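Local coordinates for phosphatidylethanolamine-binding protein (Plasmodium vivax, PDB 2GZQ), which probably binds phosphatidylethanolamine or other phosphorylated ligands in a small anion-binding pocket, at residues A[74-80]-A[143-149]; A[88-92]-A[135-139]; A[123-127]-A[164-169]. All blocks are in the same frame, centred on the assembly; numbering follows the deposited sequence. Where two conformers were deposited one is given.

Three ways of joining distant parts of one chain appear here, all of them partly buried. Interaction 1 pairs neighbouring strands in the middle of the larger sheet by backbone hydrogen bonds, and buried side chains make up much of it. Interaction 2 draws on strand 138-148 again, about 30 Å away from centre to centre, where a loop leaving strand 77-85 meets the sheet's end and is held mainly by arginine chemistry. Interaction 3 lies at the sheet's edge, by the outermost strand 121-124, where an arginine from a loop bonds to a carbonyl. Interactions 2 and 3 thus depend on guanidinium groups. Interactions 1 and 3 also touch, I80 CD1 lying 4.1 Å from L123 CD1.

Interaction 1: A[74-80]-A[143-149]; sequences PEDYCYI and ILSLVKE
Antiparallel strand pairing is the simplest long-range contact to specify, since the register fixes most of it. Strands 77-80 and 143-148 approach to 4.6 Å between axes, their directions 146° apart. Ahead of 77-80, a type II turn from P74 to Y77, closed by Y77 N to P74 O (2.9 Å), brings D76 round at positive phi. Along the partner, I143 offers its O to a water (2.9 Å) that also donates to I80 O (3.0 Å) and meets S145 OG (2.8 Å). L144, in the t,p rotamer, sets CD2 4.0 Å from the centroid of the Y79 ring, a CH-pi contact over its face, while its CD1 reaches Y79 CB at 3.6 Å. S145 forms a hydrogen-bonded pair with I80 (CA to CA 5.3 Å): I80 N to S145 O and S145 N to I80 O are both 2.9 Å. L146, opposite Y79 in a non-hydrogen-bonded pair, turns CD2 to P74 CD (3.7 Å) and Y79 CE2 (3.6 Å). V147 makes a hydrogen-bonded pair with C78, through C78 N to V147 O and V147 N to C78 O (2.9 Å each); V147 CG1 lies 3.4 Å from C78 SG, on the face that I80 and S145 share. K148 lays CG 3.6 Å from Y77 CE1, although their side chains diverge. E149 N ends the ladder on D76 O (2.9 Å), and its carboxylate forms a salt bridge with K152. Flanked by strands 99-107 and 188-198, this pair is the centre of the large beta sheet of the phosphatidylethanolamine-binding protein fold.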
loop_
_atom_site.group_PDB
_atom_site.type_symbol
_atom_site.label_atom_id
_atom_site.label_comp_id
_atom_site.label_asym_id
_atom_site.label_seq_id
_atom_site.Cartn_x
_atom_site.Cartn_y
_atom_site.Cartn_z
ATOM N N PRO A 74 -15.323 -7.386 -7.533
ATOM C CA PRO A 74 -16.691 -7.856 -7.661
ATOM C C PRO A 74 -17.694 -6.715 -7.757
ATOM O O PRO A 74 -17.433 -5.596 -7.301
ATOM C CB PRO A 74 -16.894 -8.648 -6.373
ATOM C CG PRO A 74 -15.520 -9.078 -5.970
ATOM C CD PRO A 74 -14.653 -7.920 -6.333
ATOM N N GLU A 75 -18.830 -7.002 -8.353
ATOM C CA GLU A 75 -19.914 -6.046 -8.443
ATOM C C GLU A 75 -20.261 -5.489 -7.070
ATOM O O GLU A 75 -20.356 -6.236 -6.093
ATOM C CB GLU A 75 -21.141 -6.745 -9.010
ATOM C CG GLU A 75 -22.328 -5.823 -9.277
ATOM C CD GLU A 75 -23.590 -6.573 -9.691
ATOM O OE1 GLU A 75 -24.651 -5.926 -9.798
ATOM O OE2 GLU A 75 -23.519 -7.804 -9.907
ATOM N N ASP A 76 -20.423 -4.174 -7.018
ATOM C CA ASP A 76 -20.724 -3.425 -5.799
ATOM C C ASP A 76 -19.618 -3.374 -4.764
ATOM O O ASP A 76 -19.821 -2.888 -3.642
ATOM C CB ASP A 76 -22.049 -3.864 -5.191
ATOM C CG ASP A 76 -23.217 -3.659 -6.132
ATOM O OD1 ASP A 76 -23.273 -2.624 -6.834
ATOM O OD2 ASP A 76 -24.077 -4.548 -6.170
ATOM N N TYR A 77 -18.435 -3.830 -5.162
ATOM C CA TYR A 77 -17.214 -3.643 -4.397
ATOM C C TYR A 77 -16.229 -2.807 -5.193
ATOM O O TYR A 77 -16.325 -2.681 -6.414
ATOM C CB TYR A 77 -16.589 -5.006 -4.008
ATOM C CG TYR A 77 -17.344 -5.663 -2.884
ATOM C CD1 TYR A 77 -16.920 -5.508 -1.575
ATOM C CD2 TYR A 77 -18.525 -6.348 -3.125
ATOM C CE1 TYR A 77 -17.609 -6.059 -0.541
ATOM C CE2 TYR A 77 -19.237 -6.912 -2.080
ATOM C CZ TYR A 77 -18.775 -6.753 -0.786
ATOM O OH TYR A 77 -19.525 -7.304 0.239
ATOM N N CYS A 78 -15.268 -2.249 -4.479
ATOM C CA CYS A 78 -14.178 -1.576 -5.151
ATOM C C CYS A 78 -12.877 -1.892 -4.424
ATOM O O CYS A 78 -12.872 -2.459 -3.323
ATOM C CB CYS A 78 -14.443 -0.077 -5.250
ATOM S SG CYS A 78 -14.725 0.673 -3.667
ATOM N N TYR A 79 -11.767 -1.581 -5.066
ATOM C CA TYR A 79 -10.490 -1.689 -4.388
ATOM C C TYR A 79 -10.177 -0.445 -3.592
ATOM O O TYR A 79 -10.483 0.679 -3.983
ATOM C CB TYR A 79 -9.341 -1.926 -5.374
ATOM C CG TYR A 79 -9.401 -3.230 -6.162
ATOM C CD1 TYR A 79 -9.211 -3.230 -7.517
ATOM C CD2 TYR A 79 -9.641 -4.438 -5.539
ATOM C CE1 TYR A 79 -9.250 -4.402 -8.254
ATOM C CE2 TYR A 79 -9.694 -5.620 -6.268
ATOM C CZ TYR A 79 -9.481 -5.594 -7.622
ATOM O OH TYR A 79 -9.551 -6.798 -8.295
ATOM N N ILE A 80 -9.492 -0.701 -2.497
ATOM C CA ILE A 80 -8.795 0.323 -1.721
ATOM C C ILE A 80 -7.331 -0.088 -1.640
ATOM O O ILE A 80 -7.012 -1.253 -1.370
ATOM C CB ILE A 80 -9.455 0.533 -0.320
ATOM C CG1 ILE A 80 -8.733 1.628 0.448
ATOM C CG2 ILE A 80 -9.572 -0.772 0.440
ATOM C CD1 ILE A 80 -9.482 2.087 1.703
ATOM N N ILE A 143 -0.768 -2.684 -0.473
ATOM C CA ILE A 143 -1.778 -3.630 -0.035
ATOM C C ILE A 143 -3.112 -3.267 -0.698
ATOM O O ILE A 143 -3.590 -2.130 -0.586
ATOM C CB ILE A 143 -1.967 -3.577 1.486
ATOM C CG1 ILE A 143 -0.647 -3.818 2.232
ATOM C CG2 ILE A 143 -3.032 -4.577 1.915
ATOM C CD1 ILE A 143 -0.657 -3.392 3.671
ATOM N N LEU A 144 -3.686 -4.236 -1.379
ATOM C CA LEU A 144 -4.927 -4.084 -2.105
ATOM C C LEU A 144 -6.032 -4.860 -1.431
ATOM O O LEU A 144 -5.854 -6.065 -1.157
ATOM C CB LEU A 144 -4.756 -4.625 -3.534
ATOM C CG LEU A 144 -5.862 -4.312 -4.515
ATOM C CD1 LEU A 144 -5.865 -2.833 -4.876
ATOM C CD2 LEU A 144 -5.747 -5.213 -5.769
ATOM N N SER A 145 -7.144 -4.181 -1.120
ATOM C CA SER A 145 -8.255 -4.791 -0.404
ATOM C C SER A 145 -9.563 -4.436 -1.095
ATOM O O SER A 145 -9.635 -3.509 -1.890
ATOM C CB SER A 145 -8.295 -4.300 1.054
ATOM O OG SER A 145 -7.091 -4.560 1.717
ATOM N N LEU A 146 -10.611 -5.176 -0.778
ATOM C CA LEU A 146 -11.974 -4.891 -1.211
ATOM C C LEU A 146 -12.746 -4.174 -0.117
ATOM O O LEU A 146 -12.702 -4.558 1.058
ATOM C CB LEU A 146 -12.726 -6.200 -1.492
ATOM C CG LEU A 146 -12.252 -6.929 -2.758
ATOM C CD1 LEU A 146 -13.062 -8.223 -2.828
ATOM C CD2 LEU A 146 -12.405 -6.109 -4.010
ATOM N N VAL A 147 -13.472 -3.158 -0.531
ATOM C CA VAL A 147 -14.400 -2.418 0.291
ATOM C C VAL A 147 -15.728 -2.317 -0.450
ATOM O O VAL A 147 -15.765 -2.196 -1.671
ATOM C CB VAL A 147 -13.813 -1.011 0.660
ATOM C CG1 VAL A 147 -13.541 -0.171 -0.561
ATOM C CG2 VAL A 147 -14.716 -0.253 1.599
ATOM N N LYS A 148 -16.825 -2.384 0.282
ATOM C CA LYS A 148 -18.134 -2.133 -0.320
ATOM C C LYS A 148 -18.155 -0.754 -0.940
ATOM O O LYS A 148 -17.673 0.196 -0.360
ATOM C CB LYS A 148 -19.248 -2.215 0.717
ATOM C CG LYS A 148 -19.520 -3.587 1.203
ATOM C CD LYS A 148 -20.762 -3.594 2.096
ATOM C CE LYS A 148 -21.113 -4.979 2.567
ATOM N NZ LYS A 148 -22.219 -4.923 3.556
ATOM N N GLU A 149 -18.768 -0.634 -2.111
ATOM C CA GLU A 149 -18.894 0.663 -2.773
ATOM C C GLU A 149 -19.480 1.697 -1.809
ATOM O O GLU A 149 -19.016 2.837 -1.733
ATOM C CB GLU A 149 -19.749 0.566 -4.033
ATOM C CG GLU A 149 -20.133 1.919 -4.617
ATOM C CD GLU A 149 -19.027 2.532 -5.454
ATOM O OE1 GLU A 149 -18.140 1.776 -5.904
ATOM O OE2 GLU A 149 -19.056 3.768 -5.669
HETATM O O HOH W 1 -5.841 -2.099 1.237
#

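Interaction 2: A[88-92]-A[135-139]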
loop_
_atom_site.group_PDB
_atom_site.type_symbol
_atom_site.label_atom_id
_atom_site.label_comp_id
_atom_site.label_asym_id
_atom_site.label_seq_id
_atom_site.Cartn_x
_atom_site.Cartn_y
_atom_site.Cartn_z
ATOM N N PHE A 88 9.821 2.140 9.029
ATOM C CA PHE A 88 10.002 3.575 9.236
ATOM C C PHE A 88 10.144 3.901 10.706
ATOM O O PHE A 88 9.330 3.438 11.501
ATOM C CB PHE A 88 8.776 4.319 8.701
ATOM C CG PHE A 88 8.878 5.796 8.853
ATOM C CD1 PHE A 88 8.477 6.415 10.007
ATOM C CD2 PHE A 88 9.424 6.573 7.839
ATOM C CE1 PHE A 88 8.601 7.782 10.161
ATOM C CE2 PHE A 88 9.550 7.946 7.999
ATOM C CZ PHE A 88 9.145 8.537 9.159
ATOM N N PRO A 89 11.103 4.751 11.069
ATOM C CA PRO A 89 12.092 5.398 10.228
ATOM C C PRO A 89 13.214 4.510 9.759
ATOM O O PRO A 89 13.916 4.877 8.805
ATOM C CB PRO A 89 12.628 6.543 11.096
ATOM C CG PRO A 89 12.264 6.217 12.458
ATOM C CD PRO A 89 11.135 5.241 12.446
ATOM N N SER A 90 13.447 3.396 10.437
ATOM C CA SER A 90 14.496 2.495 9.998
ATOM C C SER A 90 14.083 1.060 10.168
ATOM O O SER A 90 13.179 0.720 10.962
ATOM C CB SER A 90 15.781 2.714 10.765
ATOM O OG SER A 90 15.637 2.248 12.090
ATOM N N ARG A 91 14.770 0.200 9.429
ATOM C CA ARG A 91 14.529 -1.218 9.477
ATOM C C ARG A 91 14.804 -1.798 10.873
ATOM O O ARG A 91 14.052 -2.632 11.358
ATOM C CB ARG A 91 15.399 -1.901 8.424
ATOM C CG ARG A 91 15.225 -3.399 8.306
ATOM C CD ARG A 91 13.822 -3.765 7.886
ATOM N NE ARG A 91 13.731 -5.184 7.602
ATOM C CZ ARG A 91 14.006 -5.748 6.424
ATOM N NH1 ARG A 91 14.356 -5.020 5.351
ATOM N NH2 ARG A 91 13.894 -7.056 6.302
ATOM N N ARG A 92 15.868 -1.340 11.515
ATOM C CA ARG A 92 16.256 -1.822 12.842
ATOM C C ARG A 92 15.376 -1.273 13.953
ATOM O O ARG A 92 15.194 -1.923 14.973
ATOM C CB ARG A 92 17.698 -1.418 13.125
ATOM C CG ARG A 92 18.692 -1.985 12.155
ATOM C CD ARG A 92 20.112 -1.494 12.428
ATOM N NE ARG A 92 21.005 -2.029 11.415
ATOM C CZ ARG A 92 22.044 -2.799 11.675
ATOM N NH1 ARG A 92 22.337 -3.106 12.929
ATOM N NH2 ARG A 92 22.778 -3.258 10.677
ATOM N N THR A 135 19.619 3.688 7.185
ATOM C CA THR A 135 18.423 3.140 7.839
ATOM C C THR A 135 17.973 1.812 7.261
ATOM O O THR A 135 16.825 1.406 7.449
ATOM C CB THR A 135 17.262 4.127 7.797
ATOM O OG1 THR A 135 16.884 4.413 6.434
ATOM C CG2 THR A 135 17.657 5.409 8.509
ATOM N N GLY A 136 18.877 1.115 6.580
ATOM C CA GLY A 136 18.607 -0.237 6.108
ATOM C C GLY A 136 17.723 -0.246 4.866
ATOM O O GLY A 136 17.451 0.789 4.259
ATOM N N LEU A 137 17.292 -1.431 4.460
ATOM C CA LEU A 137 16.374 -1.598 3.354
ATOM C C LEU A 137 14.948 -1.533 3.892
ATOM O O LEU A 137 14.587 -2.213 4.868
ATOM C CB LEU A 137 16.619 -2.937 2.674
ATOM C CG LEU A 137 17.911 -3.019 1.887
ATOM C CD1 LEU A 137 18.316 -4.482 1.710
ATOM C CD2 LEU A 137 17.731 -2.351 0.543
ATOM N N HIS A 138 14.130 -0.731 3.263
ATOM C CA HIS A 138 12.729 -0.558 3.620
ATOM C C HIS A 138 11.857 -1.335 2.665
ATOM O O HIS A 138 11.991 -1.173 1.442
ATOM C CB HIS A 138 12.358 0.910 3.550
ATOM C CG HIS A 138 13.087 1.791 4.511
ATOM N ND1 HIS A 138 12.434 2.684 5.329
ATOM C CD2 HIS A 138 14.410 1.960 4.750
ATOM C CE1 HIS A 138 13.320 3.347 6.052
ATOM N NE2 HIS A 138 14.527 2.913 5.732
ATOM N N ARG A 139 10.969 -2.151 3.202
ATOM C CA ARG A 139 10.036 -2.939 2.396
ATOM C C ARG A 139 8.806 -2.099 2.071
ATOM O O ARG A 139 7.765 -2.244 2.704
ATOM C CB ARG A 139 9.675 -4.214 3.167
ATOM C CG ARG A 139 10.900 -5.113 3.401
ATOM C CD ARG A 139 10.653 -6.178 4.445
ATOM N NE ARG A 139 10.517 -5.574 5.763
ATOM C CZ ARG A 139 10.176 -6.237 6.860
ATOM N NH1 ARG A 139 9.934 -7.552 6.827
ATOM N NH2 ARG A 139 10.071 -5.587 7.997
#
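R91 shows how a single long side chain can tie a loop to the start of a strand. Its backbone N donates to T135 O (3.1 Å, nearly linear), and its side chain then runs past G136 to the next carbonyl but one, where R91 NH1 donates to L137 O at 2.9 Å. Beyond that bond the guanidinium lies flat on that of R139, centres 3.9 Å apart and planes only 6° from parallel. The repulsion between the two charges is eased by D87, which forms a salt bridge with R139 and a long, weak ion pair with R91. G136, at positive phi, leaves room for this path, as a CB there would collide with R91 CB. Two family signatures of phosphatidylethanolamine-binding proteins meet here, Asp-Pro-Asp-X-Pro-Ser-Arg, whose second half lies in 88-92, and Gly-X-His-Arg at 136-139; in relatives they border the anion-binding pocket. T135 faces the loop, its CB 3.6 Å from both P89 O and S90 CB. T135 OG1 accepts from H138 NE2 at 2.9 Å and is also hydrogen-bonded to the K132 carbonyl oxygen. The bond to T135, together with one from the other ring nitrogen to D85, fixes the imidazole of H138, whose CE1 edge meets P89 O at 3.2 Å. The cis peptide bond preceding P89 belongs to the bend that carries the P89 carbonyl to this ring edge.

Interaction 3: A[123-127]-A[164-169]; sequences LLPYV and EHYITR
A loop can be fastened to a sheet edge through one buried arginine, and segments 123-127 and 164-169 do so without close backbone approach: the nearest CA atoms, those of L124 and E164, are 8.6 Å apart. At L123 the chain turns a corner, L123 and L124 forming a classic beta bulge opposite A103, and 125-127 then run on extended. The polar contacts centre on R169, whose side chain is m,t,t with chi4 near -90°. R169 NH2 donates to P125 O at 2.7 Å, and R169 NH1 adds a weak bond to the same oxygen at 3.2 Å. Within its own segment the guanidinium forms a salt bridge with E164, an m,m side chain folded back over the loop: R169 NE reaches E164 OE1 at 2.8 Å and R169 NH2 reaches E164 OE2 at 3.0 Å. Van der Waals contacts with the guanidinium add to these bonds: V127 CG2 lies over one face, 3.3 Å from R169 NH1, and P125 CD comes within 3.4 Å of R169 NH2. The apolar contact is L124 CD2 on I167 CG1 at 3.7 Å, with I167 chi1 and chi2 both p. Y161 bonds to E164, and V100 accepts from R169. A charged group can thus be buried at the margin of the large sheet, because E164 balances its charge while the carbonyls of P125, just past strand 121-124, and of V100 in strand 99-107 take up further N-H groups.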
loop_
_atom_site.group_PDB
_atom_site.type_symbol
_atom_site.label_atom_id
_atom_site.label_comp_id
_atom_site.label_asym_id
_atom_site.label_seq_id
_atom_site.Cartn_x
_atom_site.Cartn_y
_atom_site.Cartn_z
ATOM N N LEU A 123 -7.922 9.350 0.040
ATOM C CA LEU A 123 -8.037 9.539 1.475
ATOM C C LEU A 123 -6.744 10.109 2.059
ATOM O O LEU A 123 -6.752 10.903 2.971
ATOM C CB LEU A 123 -8.367 8.206 2.143
ATOM C CG LEU A 123 -9.707 7.594 1.772
ATOM C CD1 LEU A 123 -9.794 6.159 2.342
ATOM C CD2 LEU A 123 -10.844 8.424 2.263
ATOM N N LEU A 124 -5.609 9.711 1.485
ATOM C CA LEU A 124 -4.306 10.297 1.809
ATOM C C LEU A 124 -3.526 10.455 0.506
ATOM O O LEU A 124 -3.167 9.441 -0.114
ATOM C CB LEU A 124 -3.525 9.412 2.783
ATOM C CG LEU A 124 -4.177 9.284 4.161
ATOM C CD1 LEU A 124 -3.512 8.155 4.942
ATOM C CD2 LEU A 124 -4.066 10.597 4.946
ATOM N N PRO A 125 -3.223 11.707 0.105
ATOM C CA PRO A 125 -2.560 11.842 -1.174
ATOM C C PRO A 125 -1.121 11.329 -1.103
ATOM O O PRO A 125 -0.474 11.366 -0.050
ATOM C CB PRO A 125 -2.600 13.346 -1.441
ATOM C CG PRO A 125 -2.696 13.981 -0.091
ATOM C CD PRO A 125 -3.432 13.006 0.774
ATOM N N TYR A 126 -0.624 10.856 -2.234
ATOM C CA TYR A 126 0.698 10.255 -2.325
ATOM C C TYR A 126 1.776 11.188 -1.820
ATOM O O TYR A 126 1.877 12.337 -2.294
ATOM C CB TYR A 126 0.987 9.893 -3.789
ATOM C CG TYR A 126 2.304 9.190 -3.957
ATOM C CD1 TYR A 126 2.397 7.823 -3.875
ATOM C CD2 TYR A 126 3.468 9.912 -4.182
ATOM C CE1 TYR A 126 3.598 7.176 -4.043
ATOM C CE2 TYR A 126 4.698 9.275 -4.323
ATOM C CZ TYR A 126 4.759 7.901 -4.226
ATOM O OH TYR A 126 5.967 7.222 -4.344
ATOM N N VAL A 127 2.636 10.683 -0.943
ATOM C CA VAL A 127 3.911 11.324 -0.651
ATOM C C VAL A 127 4.963 10.247 -0.747
ATOM O O VAL A 127 4.772 9.125 -0.253
ATOM C CB VAL A 127 3.921 11.989 0.730
ATOM C CG1 VAL A 127 2.853 13.063 0.820
ATOM C CG2 VAL A 127 3.753 10.961 1.840
ATOM N N GLU A 164 -2.988 17.789 5.652
ATOM C CA GLU A 164 -2.067 17.128 6.546
ATOM C C GLU A 164 -2.262 17.504 8.007
ATOM O O GLU A 164 -1.876 16.743 8.900
ATOM C CB GLU A 164 -0.637 17.401 6.124
ATOM C CG GLU A 164 -0.289 16.891 4.737
ATOM C CD GLU A 164 -0.434 15.380 4.572
ATOM O OE1 GLU A 164 0.250 14.629 5.291
ATOM O OE2 GLU A 164 -1.219 14.940 3.696
ATOM N N HIS A 165 -2.886 18.628 8.318
ATOM C CA HIS A 165 -3.074 19.019 9.710
ATOM C C HIS A 165 -3.991 18.069 10.453
ATOM O O HIS A 165 -3.912 17.954 11.684
ATOM C CB HIS A 165 -3.637 20.438 9.803
ATOM C CG HIS A 165 -3.976 20.850 11.197
ATOM N ND1 HIS A 165 -3.013 21.209 12.117
ATOM C CD2 HIS A 165 -5.167 20.931 11.845
ATOM C CE1 HIS A 165 -3.596 21.504 13.267
ATOM N NE2 HIS A 165 -4.901 21.343 13.128
ATOM N N TYR A 166 -4.851 17.362 9.739
ATOM C CA TYR A 166 -5.907 16.607 10.384
ATOM C C TYR A 166 -5.596 15.120 10.486
ATOM O O TYR A 166 -6.397 14.372 11.030
ATOM C CB TYR A 166 -7.252 16.843 9.684
ATOM C CG TYR A 166 -7.740 18.275 9.847
ATOM C CD1 TYR A 166 -7.590 19.179 8.806
ATOM C CD2 TYR A 166 -8.308 18.714 11.024
ATOM C CE1 TYR A 166 -8.013 20.478 8.930
ATOM C CE2 TYR A 166 -8.746 20.027 11.153
ATOM C CZ TYR A 166 -8.579 20.895 10.101
ATOM O OH TYR A 166 -8.998 22.209 10.215
ATOM N N ILE A 167 -4.449 14.694 9.970
ATOM C CA ILE A 167 -4.021 13.314 10.011
ATOM C C ILE A 167 -2.542 13.234 10.327
ATOM O O ILE A 167 -1.844 14.239 10.322
ATOM C CB ILE A 167 -4.361 12.564 8.671
ATOM C CG1 ILE A 167 -3.793 13.264 7.441
ATOM C CG2 ILE A 167 -5.859 12.415 8.537
ATOM C CD1 ILE A 167 -2.323 13.051 7.192
ATOM N N THR A 168 -2.057 12.038 10.613
ATOM C CA THR A 168 -0.625 11.806 10.683
ATOM C C THR A 168 -0.308 10.574 9.855
ATOM O O THR A 168 -1.081 9.631 9.810
ATOM C CB THR A 168 -0.090 11.645 12.107
ATOM O OG1 THR A 168 1.334 11.440 12.025
ATOM C CG2 THR A 168 -0.760 10.528 12.862
ATOM N N ARG A 169 0.825 10.571 9.165
ATOM C CA ARG A 169 1.205 9.386 8.414
ATOM C C ARG A 169 1.969 8.368 9.249
ATOM O O ARG A 169 2.103 7.229 8.848
ATOM C CB ARG A 169 1.942 9.798 7.147
ATOM C CG ARG A 169 1.028 10.575 6.228
ATOM C CD ARG A 169 1.762 11.351 5.164
ATOM N NE ARG A 169 0.816 12.053 4.297
ATOM C CZ ARG A 169 0.288 11.554 3.187
ATOM N NH1 ARG A 169 0.624 10.344 2.743
ATOM N NH2 ARG A 169 -0.587 12.277 2.508
#